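Side-chain contacts in periplasmic binding protein (Veillonella parvula, PDB 4LJS), which probably captures a ligand, perhaps a metal chelate or corrinoid as in related proteins, and delivers it to a membrane transporter for uptake: residues 196-201 with 238-243; 213-218 with 293-298; 138-143 with 154-159. One frame throughout, in Å; residues are numbered along the deposited sequence.

From the N terminus, contact 3 comes first: segment 138-143, after strand 135-138, is bridged to helix 151-164, closing a short loop of ten residues. Contact 1 opens only afterwards, on strand 196-203, and closes on helix 237-243, within the second alpha/beta lobe. Contact 2 starts between these two segments, at helix 215-222, and ends well beyond them in the loop before helix 299-310, so contacts 1 and 2 cross; they touch where F199 packs on A216. Contact 3 is in series with both others, yet its centre lies about 10 Å from that of contact 2, with hydrogen bonds joining the two. Contact 1 is remote from contact 3 alone, their centres about 29 Å apart.

Contact 1 (196-201 with 238-243); sequences KALFIE and EDVVEQ
L198 and V240 supply the apolar part of this interface, meeting where strand 196-203 faces helix 237-243. The side chains cross at about a right angle, and one methyl does the work on the strand side: L198 CD2 lies 4.0 Å from both V240 CG1 and V240 CG2, fitting against the fork of the valine. With CG of L198 opposite the backbone N (chi1 173°), the isobutyl group projects from the strand to the helix. Both residues are buried, and L198 is also lined by P245 and by L209 of strand 206-209, so the leucine fills a layer between sheet and helix.

The polar part lies at the C-terminal end of the helix and is looser. K196, on the partly exposed margin, sends a chain bent at chi2 and chi3 across to Q243, where K196 NZ donates a weak hydrogen bond of 3.1 Å to the backbone carbonyl Q243 O. The carbon next to it is nearly as close, K196 CE standing 3.2 Å from Q243 O, so the CE-NZ end of the lysine lies across the front of the carbonyl oxygen, the two side chains crossing at about a right angle. An ammonium at the carboxyl end of a helix would probably be favoured by the helix dipole. The amide oxygen of Q243 stays more distant, with Q243 OE1 4.1 Å from K196 NZ, and both side chains also touch I228.

The other side of the strand is turned to helix 299-310, which A197 and F199 touch. A mixed, mainly parallel sheet with helices on its faces is the pattern of the alpha/beta lobes of periplasmic binding proteins. Here helix 237-243 belongs to a beta-alpha-beta crossover, leading from strand 226-227 to strand 247-252, both parallel partners of strand 196-203.

Contact 2 (213-218 with 293-298); sequences KTLAGN and YSPGIR
L215 carries CG on the far side of CA from the backbone N (chi1 173°), and a chi2 of 62° leaves the methyl CD2 directed at P295. The contact is made there: L215 CD2 lies 3.4 Å from P295 CD and 3.7 Å from P295 CG, a close meeting of one methyl with one side of the pyrrolidine ring. The same methyl passes 4.4 Å from Y293 N, while the Y293 side chain starts away from the helix and lies near a bound glycerol.

Each partner is held by its own surroundings. L215 is the first residue of helix 215-222, whose N-cap is T214: T214 OG1 accepts from G217 N at 3.1 Å, with an N-H...O angle of 158°. P295 follows S294, which has positive phi, and precedes G296, also at positive phi, in the turn leading to helix 299-310. Helix 151-164 touches both, M151 meeting L215 and E154 meeting P295.

No hydrogen bond spans the two segments and little surface is buried between them, so the helix start and the loop meet through van der Waals contact alone, tight at one methyl and without directional bonding.

Contact 3 (138-143 with 154-159); sequences IAESSL and EYKYIR
S141 and E154 form the hydrogen bond that joins the loop after strand 135-138 to helix 151-164. S141 OG donates to E154 OE2 over 2.8 Å, reaching the syn lone pair, on the side of the other carboxylate oxygen. CB of E154 starts out away from the loop, and the bend at chi2 (-50°) swings the carboxylate back to it. S141 OG is also hydrogen-bonded to S294 OG, and E154 OE1 accepts from G296 N. Within the loop, S142 OG donates to A139 O at 2.7 Å, in the carbonyl plane and on a lone pair, while S142 N gives the same oxygen a second bond, closing the 3-10 turn.

Apolar contact is carried by A139 CB, which comes obliquely to the Y157 ring, 3.6 Å from Y157 CE1. N53, S54 and T57 of helix 52-60 also touch the tyrosine, which is thus wedged between loop and helix.

Charges meet more loosely at the edge. E140 and K156 cross at about a right angle, with E140 OE1 4.3 Å from K156 NZ, beyond a salt bridge; the lysine has its salt bridge with D160 on its own helix.

Were E154 replaced by an alanine, S141 OG would probably lose its carboxylate acceptor and G296 N its partner, freeing helix 151-164 from these ties to both the loop and the turn before helix 299-310, though the S141-S294 bond could remain. With each oxygen of this buried carboxylate gripped by a separate donor, its rotation is fixed, and the negative charge is probably stabilised where three parts of the chain converge.

Contact 1 (196-201 with 238-243)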
# COMPACT_ATOMS: atom_id res chain seq x y z
N LYS A 196 -2.00 17.41 -16.18
CA LYS A 196 -0.78 16.66 -16.45
C LYS A 196 0.03 16.45 -15.16
O LYS A 196 0.54 17.42 -14.57
CB LYS A 196 0.06 17.36 -17.52
CG LYS A 196 1.37 16.64 -17.83
CD LYS A 196 1.57 16.38 -19.32
CE LYS A 196 1.95 17.64 -20.06
NZ LYS A 196 2.76 17.32 -21.27
N ALA A 197 0.16 15.20 -14.74
CA ALA A 197 0.78 14.88 -13.45
C ALA A 197 2.16 14.23 -13.57
O ALA A 197 2.43 13.47 -14.50
CB ALA A 197 -0.15 13.98 -12.62
N LEU A 198 3.01 14.52 -12.59
CA LEU A 198 4.31 13.88 -12.48
C LEU A 198 4.48 13.26 -11.09
O LEU A 198 4.32 13.95 -10.09
CB LEU A 198 5.44 14.87 -12.74
CG LEU A 198 6.85 14.33 -12.47
CD1 LEU A 198 7.22 13.27 -13.49
CD2 LEU A 198 7.87 15.45 -12.43
N PHE A 199 4.80 11.97 -11.05
CA PHE A 199 5.09 11.29 -9.79
C PHE A 199 6.57 10.96 -9.71
O PHE A 199 7.10 10.22 -10.55
CB PHE A 199 4.29 10.00 -9.67
CG PHE A 199 2.80 10.19 -9.72
CD1 PHE A 199 2.14 10.32 -10.93
CD2 PHE A 199 2.06 10.23 -8.55
CE1 PHE A 199 0.77 10.49 -10.97
CE2 PHE A 199 0.69 10.40 -8.58
CZ PHE A 199 0.04 10.54 -9.80
N ILE A 200 7.24 11.52 -8.71
CA ILE A 200 8.66 11.26 -8.52
C ILE A 200 9.01 11.09 -7.05
O ILE A 200 8.34 11.64 -6.18
CB ILE A 200 9.54 12.39 -9.10
CG1 ILE A 200 9.04 13.76 -8.64
CG2 ILE A 200 9.57 12.32 -10.62
CD1 ILE A 200 10.04 14.87 -8.82
N GLU A 201 10.06 10.31 -6.79
CA GLU A 201 10.65 10.22 -5.46
C GLU A 201 12.04 10.81 -5.53
O GLU A 201 12.79 10.55 -6.48
CB GLU A 201 10.73 8.77 -4.97
CG GLU A 201 11.46 8.63 -3.63
CD GLU A 201 11.54 7.20 -3.10
OE1 GLU A 201 11.23 6.25 -3.86
OE2 GLU A 201 11.92 7.02 -1.92
N GLU A 238 15.74 18.50 -16.77
CA GLU A 238 15.54 19.00 -18.13
C GLU A 238 14.27 18.44 -18.76
O GLU A 238 13.49 19.17 -19.38
CB GLU A 238 16.74 18.65 -18.99
CG GLU A 238 16.54 18.94 -20.45
CD GLU A 238 17.83 18.86 -21.23
OE1 GLU A 238 18.68 18.02 -20.88
OE2 GLU A 238 17.99 19.66 -22.17
N ASP A 239 14.07 17.13 -18.62
CA ASP A 239 12.86 16.47 -19.13
C ASP A 239 11.62 16.91 -18.37
O ASP A 239 10.52 16.93 -18.92
CB ASP A 239 13.01 14.94 -19.05
CG ASP A 239 13.54 14.35 -20.33
OD1 ASP A 239 13.07 14.75 -21.41
OD2 ASP A 239 14.44 13.47 -20.26
N VAL A 240 11.79 17.27 -17.10
CA VAL A 240 10.67 17.77 -16.31
C VAL A 240 10.22 19.13 -16.83
O VAL A 240 9.03 19.40 -16.93
CB VAL A 240 11.02 17.83 -14.81
CG1 VAL A 240 9.88 18.46 -14.03
CG2 VAL A 240 11.32 16.44 -14.28
N VAL A 241 11.18 19.99 -17.18
CA VAL A 241 10.88 21.29 -17.77
C VAL A 241 10.11 21.14 -19.08
O VAL A 241 9.13 21.85 -19.32
CB VAL A 241 12.15 22.12 -18.01
CG1 VAL A 241 11.83 23.36 -18.84
CG2 VAL A 241 12.79 22.51 -16.69
N GLU A 242 10.56 20.22 -19.92
CA GLU A 242 9.90 19.97 -21.20
C GLU A 242 8.48 19.43 -21.01
O GLU A 242 7.54 19.94 -21.62
CB GLU A 242 10.73 19.01 -22.05
CG GLU A 242 10.08 18.64 -23.38
CD GLU A 242 10.91 17.64 -24.18
OE1 GLU A 242 10.34 16.63 -24.65
OE2 GLU A 242 12.13 17.87 -24.34
N GLN A 243 8.34 18.42 -20.16
CA GLN A 243 7.05 17.78 -19.94
C GLN A 243 6.07 18.73 -19.26
O GLN A 243 4.88 18.74 -19.57
CB GLN A 243 7.21 16.48 -19.15
CG GLN A 243 7.87 15.36 -19.93
CD GLN A 243 7.00 14.86 -21.07
OE1 GLN A 243 5.81 14.61 -20.88
NE2 GLN A 243 7.59 14.73 -22.25

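Contact 2 (213-218 with 293-298)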
# COMPACT_ATOMS: atom_id res chain seq x y z
N LYS A 213 3.49 1.89 -15.37
CA LYS A 213 3.48 0.54 -14.83
C LYS A 213 3.53 0.49 -13.30
O LYS A 213 3.56 -0.59 -12.72
CB LYS A 213 4.61 -0.30 -15.44
CG LYS A 213 4.45 -0.51 -16.94
CD LYS A 213 5.55 -1.38 -17.51
CE LYS A 213 5.37 -2.85 -17.13
NZ LYS A 213 6.41 -3.70 -17.78
N THR A 214 3.54 1.65 -12.65
CA THR A 214 3.52 1.69 -11.18
C THR A 214 2.12 2.00 -10.67
O THR A 214 1.29 2.56 -11.40
CB THR A 214 4.48 2.75 -10.62
OG1 THR A 214 3.95 4.06 -10.87
CG2 THR A 214 5.87 2.62 -11.24
N LEU A 215 1.85 1.64 -9.43
CA LEU A 215 0.54 1.90 -8.85
C LEU A 215 0.23 3.40 -8.78
O LEU A 215 -0.89 3.82 -9.08
CB LEU A 215 0.41 1.26 -7.46
CG LEU A 215 -0.89 1.64 -6.73
CD1 LEU A 215 -2.13 1.16 -7.50
CD2 LEU A 215 -0.87 1.08 -5.33
N ALA A 216 1.23 4.21 -8.41
CA ALA A 216 1.04 5.66 -8.41
C ALA A 216 0.62 6.13 -9.79
O ALA A 216 -0.28 6.96 -9.92
CB ALA A 216 2.31 6.38 -7.96
N GLY A 217 1.26 5.59 -10.83
CA GLY A 217 0.90 5.91 -12.20
C GLY A 217 -0.53 5.49 -12.48
O GLY A 217 -1.30 6.25 -13.07
N ASN A 218 -0.89 4.29 -12.05
CA ASN A 218 -2.23 3.76 -12.30
C ASN A 218 -3.29 4.56 -11.56
O ASN A 218 -4.43 4.68 -12.02
CB ASN A 218 -2.31 2.27 -11.93
CG ASN A 218 -3.65 1.64 -12.30
OD1 ASN A 218 -4.43 1.26 -11.42
ND2 ASN A 218 -3.92 1.53 -13.59
N TYR A 293 2.61 1.97 -2.80
CA TYR A 293 3.39 0.78 -3.12
C TYR A 293 2.91 -0.37 -2.23
O TYR A 293 3.13 -0.34 -1.02
CB TYR A 293 4.88 1.07 -2.94
CG TYR A 293 5.77 -0.07 -3.37
CD1 TYR A 293 6.04 -1.13 -2.51
CD2 TYR A 293 6.34 -0.09 -4.64
CE1 TYR A 293 6.85 -2.18 -2.90
CE2 TYR A 293 7.17 -1.15 -5.04
CZ TYR A 293 7.41 -2.19 -4.16
OH TYR A 293 8.21 -3.25 -4.52
N SER A 294 2.25 -1.36 -2.84
CA SER A 294 1.53 -2.42 -2.12
C SER A 294 0.83 -1.93 -0.86
O SER A 294 1.09 -2.44 0.22
CB SER A 294 2.48 -3.55 -1.71
OG SER A 294 3.06 -4.18 -2.83
N PRO A 295 -0.06 -0.95 -0.98
CA PRO A 295 -0.56 -0.27 0.23
C PRO A 295 -1.67 -1.00 0.95
O PRO A 295 -1.93 -0.70 2.12
CB PRO A 295 -1.10 1.06 -0.32
CG PRO A 295 -1.56 0.71 -1.70
CD PRO A 295 -0.61 -0.36 -2.21
N GLY A 296 -2.33 -1.95 0.29
CA GLY A 296 -3.52 -2.56 0.87
C GLY A 296 -4.54 -1.47 1.17
O GLY A 296 -4.75 -0.57 0.36
N ILE A 297 -5.14 -1.53 2.35
CA ILE A 297 -6.16 -0.55 2.75
C ILE A 297 -5.71 0.92 2.66
O ILE A 297 -6.54 1.80 2.50
CB ILE A 297 -6.72 -0.87 4.18
CG1 ILE A 297 -8.05 -0.15 4.42
CG2 ILE A 297 -5.70 -0.52 5.26
CD1 ILE A 297 -9.12 -0.48 3.40
N ARG A 298 -4.39 1.17 2.72
CA ARG A 298 -3.88 2.55 2.70
C ARG A 298 -3.94 3.19 1.30
O ARG A 298 -3.58 4.35 1.11
CB ARG A 298 -2.46 2.63 3.27
CG ARG A 298 -2.34 2.20 4.74
CD ARG A 298 -3.28 3.00 5.64
NE ARG A 298 -2.93 4.42 5.65
CZ ARG A 298 -2.01 4.96 6.44
NH1 ARG A 298 -1.32 4.21 7.30
NH2 ARG A 298 -1.77 6.27 6.37

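Contact 3 (138-143 with 154-159)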
# COMPACT_ATOMS: atom_id res chain seq x y z
N ILE A 138 0.16 -14.20 -0.08
CA ILE A 138 1.18 -13.31 -0.63
C ILE A 138 0.55 -12.17 -1.43
O ILE A 138 -0.32 -12.41 -2.28
CB ILE A 138 2.16 -14.12 -1.51
CG1 ILE A 138 2.94 -15.10 -0.63
CG2 ILE A 138 3.10 -13.21 -2.29
CD1 ILE A 138 3.74 -16.13 -1.41
N ALA A 139 0.96 -10.93 -1.16
CA ALA A 139 0.46 -9.78 -1.92
C ALA A 139 0.86 -9.88 -3.39
O ALA A 139 2.05 -9.90 -3.72
CB ALA A 139 0.97 -8.49 -1.34
N GLU A 140 -0.12 -9.91 -4.28
CA GLU A 140 0.17 -9.97 -5.71
C GLU A 140 0.99 -8.77 -6.21
O GLU A 140 1.81 -8.90 -7.11
CB GLU A 140 -1.12 -10.10 -6.53
CG GLU A 140 -0.86 -10.29 -8.01
CD GLU A 140 -2.13 -10.23 -8.85
OE1 GLU A 140 -3.21 -9.97 -8.28
OE2 GLU A 140 -2.03 -10.44 -10.08
N SER A 141 0.78 -7.60 -5.61
CA SER A 141 1.51 -6.41 -6.04
C SER A 141 2.97 -6.39 -5.59
O SER A 141 3.72 -5.46 -5.92
CB SER A 141 0.81 -5.15 -5.56
OG SER A 141 0.89 -5.04 -4.15
N SER A 142 3.39 -7.42 -4.85
CA SER A 142 4.79 -7.54 -4.45
C SER A 142 5.61 -8.48 -5.35
O SER A 142 6.78 -8.74 -5.08
CB SER A 142 4.88 -8.02 -3.00
OG SER A 142 4.53 -9.40 -2.90
N LEU A 143 5.00 -8.98 -6.43
CA LEU A 143 5.64 -10.03 -7.24
C LEU A 143 6.75 -9.52 -8.17
O LEU A 143 7.50 -10.32 -8.73
CB LEU A 143 4.60 -10.80 -8.06
CG LEU A 143 3.56 -11.60 -7.27
CD1 LEU A 143 2.52 -12.19 -8.22
CD2 LEU A 143 4.22 -12.68 -6.44
N GLU A 154 -4.86 -4.33 -5.55
CA GLU A 154 -5.11 -3.96 -4.16
C GLU A 154 -6.54 -4.31 -3.74
O GLU A 154 -6.76 -4.78 -2.62
CB GLU A 154 -4.83 -2.47 -3.92
CG GLU A 154 -3.39 -2.06 -4.21
CD GLU A 154 -2.37 -2.96 -3.52
OE1 GLU A 154 -2.53 -3.24 -2.31
OE2 GLU A 154 -1.42 -3.39 -4.20
N TYR A 155 -7.50 -4.07 -4.63
CA TYR A 155 -8.89 -4.44 -4.36
C TYR A 155 -9.03 -5.94 -4.08
O TYR A 155 -9.68 -6.34 -3.12
CB TYR A 155 -9.80 -4.04 -5.52
CG TYR A 155 -9.93 -2.55 -5.71
CD1 TYR A 155 -9.76 -1.68 -4.64
CD2 TYR A 155 -10.24 -2.00 -6.95
CE1 TYR A 155 -9.88 -0.31 -4.80
CE2 TYR A 155 -10.36 -0.63 -7.13
CZ TYR A 155 -10.18 0.21 -6.04
OH TYR A 155 -10.29 1.58 -6.18
N LYS A 156 -8.42 -6.76 -4.94
CA LYS A 156 -8.51 -8.21 -4.79
C LYS A 156 -7.85 -8.63 -3.49
O LYS A 156 -8.32 -9.53 -2.80
CB LYS A 156 -7.84 -8.92 -5.97
CG LYS A 156 -7.55 -10.41 -5.70
CD LYS A 156 -7.00 -11.15 -6.92
CE LYS A 156 -6.57 -12.58 -6.57
NZ LYS A 156 -5.33 -12.64 -5.73
N TYR A 157 -6.74 -7.97 -3.17
CA TYR A 157 -5.99 -8.24 -1.95
C TYR A 157 -6.92 -8.07 -0.75
O TYR A 157 -7.03 -8.95 0.10
CB TYR A 157 -4.82 -7.26 -1.85
CG TYR A 157 -3.96 -7.36 -0.61
CD1 TYR A 157 -2.93 -8.30 -0.54
CD2 TYR A 157 -4.15 -6.50 0.47
CE1 TYR A 157 -2.12 -8.39 0.58
CE2 TYR A 157 -3.34 -6.58 1.60
CZ TYR A 157 -2.33 -7.53 1.65
OH TYR A 157 -1.52 -7.63 2.76
N ILE A 158 -7.61 -6.94 -0.72
CA ILE A 158 -8.54 -6.65 0.36
C ILE A 158 -9.68 -7.67 0.39
O ILE A 158 -10.07 -8.16 1.44
CB ILE A 158 -9.09 -5.21 0.22
CG1 ILE A 158 -7.95 -4.21 0.41
CG2 ILE A 158 -10.21 -4.95 1.21
CD1 ILE A 158 -8.31 -2.78 0.14
N ARG A 159 -10.17 -8.02 -0.80
CA ARG A 159 -11.26 -8.96 -0.94
C ARG A 159 -10.85 -10.37 -0.47
O ARG A 159 -11.63 -11.06 0.20
CB ARG A 159 -11.72 -8.97 -2.39
CG ARG A 159 -12.97 -9.77 -2.66
CD ARG A 159 -13.44 -9.54 -4.10
NE ARG A 159 -14.16 -8.28 -4.27
CZ ARG A 159 -13.80 -7.30 -5.09
NH1 ARG A 159 -12.71 -7.43 -5.84
NH2 ARG A 159 -14.53 -6.19 -5.18